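Local coordinates for protein hydroalkoxylation enzyme phnH (PDB 6JJT) that catalyses an enantioselective hydroalkoxylation that closes a ring on a prenylated phenalenone to give (2'R)-atrovenetin, in herqueinone biosynthesis, at residues G58-G62 and P63-G67. Residues are numbered along the deposited sequence; the frame is centred on the assembly and turned at random.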
loop_
_atom_site.group_PDB
_atom_site.type_symbol
_atom_site.label_atom_id
_atom_site.label_comp_id
_atom_site.label_asym_id
_atom_site.label_seq_id
_atom_site.Cartn_x
_atom_site.Cartn_y
_atom_site.Cartn_z
ATOM N N GLY D 58 -4.118 -19.379 -13.971
ATOM C CA GLY D 58 -4.565 -18.625 -15.122
ATOM C C GLY D 58 -3.571 -18.719 -16.255
ATOM O O GLY D 58 -2.433 -19.094 -16.033
ATOM N N ILE D 59 -4.068 -18.413 -17.467
ATOM C CA ILE D 59 -3.314 -18.476 -18.714
ATOM C C ILE D 59 -3.053 -17.059 -19.204
ATOM O O ILE D 59 -3.976 -16.257 -19.306
ATOM C CB ILE D 59 -4.073 -19.317 -19.770
ATOM C CG1 ILE D 59 -4.364 -20.744 -19.269
ATOM C CG2 ILE D 59 -3.329 -19.296 -21.105
ATOM C CD1 ILE D 59 -3.145 -21.508 -18.781
ATOM N N ILE D 60 -1.782 -16.777 -19.468
ATOM C CA ILE D 60 -1.350 -15.490 -19.964
ATOM C C ILE D 60 -0.959 -15.721 -21.423
ATOM O O ILE D 60 -0.186 -16.640 -21.693
ATOM C CB ILE D 60 -0.141 -15.030 -19.124
ATOM C CG1 ILE D 60 -0.458 -14.871 -17.623
ATOM C CG2 ILE D 60 0.521 -13.798 -19.729
ATOM C CD1 ILE D 60 -1.547 -13.870 -17.344
ATOM N N ALA D 61 -1.487 -14.883 -22.328
ATOM C CA ALA D 61 -1.156 -15.063 -23.737
ATOM C C ALA D 61 -0.968 -13.712 -24.385
ATOM O O ALA D 61 -1.288 -12.687 -23.813
ATOM C CB ALA D 61 -2.256 -15.857 -24.409
ATOM N N GLY D 62 -0.497 -13.737 -25.624
ATOM C CA GLY D 62 -0.328 -12.523 -26.400
ATOM C C GLY D 62 1.041 -12.490 -27.068
ATOM O O GLY D 62 1.823 -13.418 -26.920
ATOM N N PRO D 63 1.341 -11.413 -27.823
ATOM C CA PRO D 63 2.538 -11.362 -28.675
ATOM C C PRO D 63 3.884 -11.138 -27.983
ATOM O O PRO D 63 4.924 -11.243 -28.620
ATOM C CB PRO D 63 2.219 -10.186 -29.615
ATOM C CG PRO D 63 1.237 -9.303 -28.859
ATOM C CD PRO D 63 0.449 -10.256 -27.993
ATOM N N ASN D 64 3.864 -10.850 -26.675
ATOM C CA ASN D 64 5.032 -10.310 -25.996
ATOM C C ASN D 64 5.557 -11.314 -24.969
ATOM O O ASN D 64 6.770 -11.465 -24.789
ATOM C CB ASN D 64 4.692 -8.995 -25.282
ATOM C CG ASN D 64 4.171 -7.888 -26.181
ATOM O OD1 ASN D 64 4.936 -7.190 -26.852
ATOM N ND2 ASN D 64 2.874 -7.664 -26.152
ATOM N N PHE D 65 4.612 -11.955 -24.264
ATOM C CA PHE D 65 4.921 -12.934 -23.233
ATOM C C PHE D 65 3.700 -13.836 -23.061
ATOM O O PHE D 65 2.551 -13.426 -23.250
ATOM C CB PHE D 65 5.423 -12.246 -21.950
ATOM C CG PHE D 65 4.449 -11.272 -21.335
ATOM C CD1 PHE D 65 4.414 -9.931 -21.714
ATOM C CD2 PHE D 65 3.567 -11.693 -20.348
ATOM C CE1 PHE D 65 3.498 -9.049 -21.144
ATOM C CE2 PHE D 65 2.651 -10.814 -19.781
ATOM C CZ PHE D 65 2.613 -9.487 -20.176
ATOM N N ASP D 66 3.967 -15.094 -22.729
ATOM C CA ASP D 66 2.901 -16.025 -22.423
ATOM C C ASP D 66 3.358 -16.876 -21.247
ATOM O O ASP D 66 4.557 -17.004 -21.008
ATOM C CB ASP D 66 2.577 -16.882 -23.640
ATOM C CG ASP D 66 3.688 -17.882 -23.867
ATOM O OD1 ASP D 66 4.871 -17.452 -23.854
ATOM O OD2 ASP D 66 3.376 -19.079 -23.989
ATOM N N GLY D 67 2.383 -17.479 -20.566
ATOM C CA GLY D 67 2.698 -18.269 -19.391
ATOM C C GLY D 67 1.484 -18.555 -18.513
ATOM O O GLY D 67 0.359 -18.663 -18.997
#
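Ile60 and Gly67 pair in antiparallel fashion where the chain leaves one strand and turns back into the next. Ile60 N gives a nearly straight hydrogen bond to Gly67 O (2.9 Å, 173° at the hydrogen), and Gly67 N returns one to Ile60 O, also 2.9 Å. Ile60 O additionally receives a CA-H...O contact from Asp66 CA at 3.2 Å. From this backbone pair the Ile60 side chain rises beside Gly67, its CB 3.7 Å from Gly67 O. There it branches: with CG1 beside the backbone N (chi1 -61°), CG2 lies anti to that N and reaches the Phe65 ring, meeting CE2 at 3.7 Å and coming in obliquely. Ile60 CG1 stands 4.1 Å from Gly67 O, and its CD1 leads away from residues 63-67. Phe30 and Ile92 touch both Ile60 and Phe65, whose ring is backed further by Tyr122 and Leu125. Asp66 lays its CB 3.4 Å from Ile60 O, while its OD1 is hydrogen-bonded to Ser95. Gly62 leads into Pro63 at the bend, and Asn64 ND2 ties the loop to Leu29 O. Residues 62-66 thus form the loop of a beta hairpin joining strands 48-61 and 67-79, neighbours in the closed antiparallel eight-stranded barrel of this DUF3237 protein.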